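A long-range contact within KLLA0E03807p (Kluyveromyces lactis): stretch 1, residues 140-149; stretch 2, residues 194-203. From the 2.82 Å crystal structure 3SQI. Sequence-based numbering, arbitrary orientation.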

# COMPACT_ATOMS: atom_id res chain seq x y z
N LEU A 140 -1.54 -13.71 3.42
CA LEU A 140 -0.61 -12.96 2.61
C LEU A 140 -1.12 -11.55 2.32
O LEU A 140 -0.34 -10.61 2.27
CB LEU A 140 -0.32 -13.68 1.29
CG LEU A 140 0.54 -12.84 0.34
CD1 LEU A 140 1.97 -12.76 0.85
CD2 LEU A 140 0.50 -13.38 -1.08
N LEU A 141 -2.42 -11.40 2.11
CA LEU A 141 -2.97 -10.08 1.84
C LEU A 141 -2.85 -9.26 3.10
O LEU A 141 -2.42 -8.11 3.06
CB LEU A 141 -4.43 -10.14 1.40
CG LEU A 141 -4.99 -8.76 1.04
CD1 LEU A 141 -4.64 -8.41 -0.39
CD2 LEU A 141 -6.50 -8.67 1.25
N ASP A 142 -3.22 -9.84 4.24
CA ASP A 142 -3.06 -9.06 5.48
C ASP A 142 -1.62 -8.57 5.70
O ASP A 142 -1.38 -7.40 6.03
CB ASP A 142 -3.53 -9.84 6.69
CG ASP A 142 -3.50 -9.01 7.94
OD1 ASP A 142 -2.54 -9.15 8.73
OD2 ASP A 142 -4.44 -8.21 8.13
N PHE A 143 -0.66 -9.47 5.50
CA PHE A 143 0.76 -9.13 5.61
C PHE A 143 1.21 -8.06 4.60
O PHE A 143 1.74 -7.03 4.98
CB PHE A 143 1.60 -10.39 5.45
CG PHE A 143 3.08 -10.14 5.41
CD1 PHE A 143 3.78 -9.81 6.56
CD2 PHE A 143 3.79 -10.27 4.22
CE1 PHE A 143 5.14 -9.59 6.52
CE2 PHE A 143 5.15 -10.06 4.18
CZ PHE A 143 5.83 -9.72 5.33
N GLN A 144 1.00 -8.32 3.31
CA GLN A 144 1.43 -7.40 2.26
C GLN A 144 0.81 -6.03 2.52
O GLN A 144 1.40 -4.98 2.21
CB GLN A 144 0.99 -7.92 0.88
CG GLN A 144 1.51 -9.30 0.50
CD GLN A 144 1.68 -9.47 -1.01
OE1 GLN A 144 0.87 -8.98 -1.80
NE2 GLN A 144 2.75 -10.15 -1.41
N TRP A 145 -0.38 -6.06 3.09
CA TRP A 145 -1.15 -4.86 3.37
C TRP A 145 -0.50 -4.06 4.49
O TRP A 145 -0.21 -2.88 4.31
CB TRP A 145 -2.56 -5.26 3.77
CG TRP A 145 -3.49 -4.13 3.97
CD1 TRP A 145 -3.31 -2.84 3.58
CD2 TRP A 145 -4.77 -4.19 4.62
NE1 TRP A 145 -4.41 -2.08 3.95
CE2 TRP A 145 -5.31 -2.88 4.59
CE3 TRP A 145 -5.51 -5.21 5.23
CZ2 TRP A 145 -6.56 -2.58 5.14
CZ3 TRP A 145 -6.75 -4.91 5.78
CH2 TRP A 145 -7.26 -3.60 5.73
N LYS A 146 -0.25 -4.69 5.63
CA LYS A 146 0.45 -4.02 6.73
C LYS A 146 1.78 -3.48 6.21
O LYS A 146 2.07 -2.29 6.30
CB LYS A 146 0.72 -4.98 7.88
CG LYS A 146 1.62 -4.42 8.95
CD LYS A 146 0.90 -3.36 9.76
CE LYS A 146 1.56 -3.14 11.14
NZ LYS A 146 2.95 -2.59 11.07
N PHE A 147 2.57 -4.37 5.63
CA PHE A 147 3.86 -4.01 5.07
C PHE A 147 3.80 -2.76 4.19
O PHE A 147 4.68 -1.91 4.29
CB PHE A 147 4.37 -5.19 4.25
CG PHE A 147 5.84 -5.15 3.99
CD1 PHE A 147 6.68 -6.05 4.62
CD2 PHE A 147 6.38 -4.24 3.10
CE1 PHE A 147 8.04 -6.04 4.38
CE2 PHE A 147 7.75 -4.21 2.86
CZ PHE A 147 8.58 -5.11 3.51
N ASN A 148 2.81 -2.65 3.31
CA ASN A 148 2.72 -1.48 2.42
C ASN A 148 2.14 -0.21 3.06
O ASN A 148 2.62 0.89 2.82
CB ASN A 148 1.97 -1.82 1.13
CG ASN A 148 2.89 -2.31 0.03
OD1 ASN A 148 3.76 -3.15 0.27
ND2 ASN A 148 2.72 -1.78 -1.17
N THR A 149 1.08 -0.38 3.84
CA THR A 149 0.39 0.74 4.46
C THR A 149 0.83 1.06 5.91
O THR A 149 0.50 2.12 6.44
CB THR A 149 -1.12 0.47 4.50
OG1 THR A 149 -1.81 1.66 4.86
CG2 THR A 149 -1.43 -0.63 5.53
N PRO A 194 4.45 -8.74 -9.38
CA PRO A 194 3.07 -9.11 -9.08
C PRO A 194 2.92 -9.87 -7.76
O PRO A 194 1.97 -9.64 -7.01
CB PRO A 194 2.68 -10.01 -10.25
CG PRO A 194 3.52 -9.51 -11.39
CD PRO A 194 4.83 -9.07 -10.77
N PHE A 195 3.86 -10.77 -7.49
CA PHE A 195 3.74 -11.63 -6.31
C PHE A 195 3.76 -10.82 -5.03
O PHE A 195 2.96 -11.05 -4.13
CB PHE A 195 4.82 -12.70 -6.32
CG PHE A 195 4.74 -13.61 -7.50
CD1 PHE A 195 3.78 -14.61 -7.56
CD2 PHE A 195 5.60 -13.45 -8.58
CE1 PHE A 195 3.69 -15.45 -8.66
CE2 PHE A 195 5.51 -14.28 -9.68
CZ PHE A 195 4.56 -15.29 -9.73
N THR A 196 4.67 -9.85 -4.99
CA THR A 196 4.81 -8.97 -3.84
C THR A 196 3.84 -7.79 -3.93
O THR A 196 3.89 -6.86 -3.12
CB THR A 196 6.25 -8.45 -3.70
OG1 THR A 196 6.68 -7.90 -4.95
CG2 THR A 196 7.18 -9.58 -3.32
N CYS A 197 2.97 -7.83 -4.95
CA CYS A 197 1.88 -6.86 -5.07
C CYS A 197 0.63 -7.30 -4.31
O CYS A 197 0.11 -8.39 -4.54
CB CYS A 197 1.54 -6.59 -6.53
SG CYS A 197 0.07 -5.56 -6.71
N PRO A 198 0.17 -6.46 -3.37
CA PRO A 198 -0.97 -6.73 -2.48
C PRO A 198 -2.29 -6.69 -3.22
O PRO A 198 -3.25 -7.32 -2.77
CB PRO A 198 -0.92 -5.56 -1.49
CG PRO A 198 -0.34 -4.45 -2.26
CD PRO A 198 0.68 -5.09 -3.18
N ILE A 199 -2.34 -5.94 -4.32
CA ILE A 199 -3.57 -5.80 -5.08
C ILE A 199 -3.82 -7.01 -5.97
O ILE A 199 -4.95 -7.46 -6.11
CB ILE A 199 -3.55 -4.53 -5.94
CG1 ILE A 199 -3.40 -3.30 -5.05
CG2 ILE A 199 -4.82 -4.44 -6.79
CD1 ILE A 199 -3.10 -2.05 -5.83
N PHE A 200 -2.76 -7.52 -6.59
CA PHE A 200 -2.83 -8.75 -7.35
C PHE A 200 -3.28 -9.85 -6.40
O PHE A 200 -4.20 -10.63 -6.69
CB PHE A 200 -1.45 -9.08 -7.89
CG PHE A 200 -1.38 -10.38 -8.62
CD1 PHE A 200 -0.45 -11.34 -8.27
CD2 PHE A 200 -2.24 -10.65 -9.66
CE1 PHE A 200 -0.37 -12.54 -8.94
CE2 PHE A 200 -2.18 -11.85 -10.34
CZ PHE A 200 -1.24 -12.79 -9.98
N THR A 201 -2.62 -9.88 -5.26
CA THR A 201 -2.99 -10.79 -4.19
C THR A 201 -4.47 -10.68 -3.90
O THR A 201 -5.18 -11.69 -3.86
CB THR A 201 -2.20 -10.46 -2.91
OG1 THR A 201 -0.80 -10.68 -3.14
CG2 THR A 201 -2.69 -11.30 -1.73
N MET A 202 -4.95 -9.46 -3.73
CA MET A 202 -6.34 -9.25 -3.39
C MET A 202 -7.27 -9.66 -4.52
O MET A 202 -8.43 -10.02 -4.29
CB MET A 202 -6.58 -7.79 -3.03
CG MET A 202 -8.01 -7.50 -2.63
SD MET A 202 -8.25 -5.74 -2.45
CE MET A 202 -7.11 -5.14 -3.71
N ALA A 203 -6.77 -9.61 -5.74
CA ALA A 203 -7.56 -9.96 -6.91
C ALA A 203 -7.77 -11.46 -6.94
O ALA A 203 -8.91 -11.92 -7.02
CB ALA A 203 -6.88 -9.48 -8.19

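The side chain of Q144 is the polar center of this contact. Q144 NE2 donates a hydrogen bond to F195 O at 2.9 Å, with a nearly straight angle of 162°. The other end of the amide, Q144 OE1, lies 2.7 Å from T201 OG1. T201 OG1 is also 2.8 Å from C197 O, one turn back in its own stretch. Its single proton can serve either acceptor, and the geometry does not choose between them. Q144 OE1 and C197 O are themselves 2.9 Å apart, but both are acceptors and they do not bond.

Q144 thus reaches the turn where the second helix begins. C197 caps that helix: C197 SG accepts from F200 N at 3.4 Å.

Side-chain packing completes the contact. Q144 CB meets P198 CB at 3.9 Å, and the CA atoms of Q144 and P198 are 5.4 Å apart. The tip of L141 turns inward, placing L141 CD1 3.3 Å from M202 CB and 3.7 Å from T201 CG2. L140 CD2 lies 3.6 Å from T201 OG1. One turn after Q144, N148 ND2 approaches P198 CG at 4.2 Å.

The two helices run roughly antiparallel, at 156°, and their axes approach to 9.2 Å. The contact buries 404 Å² in total.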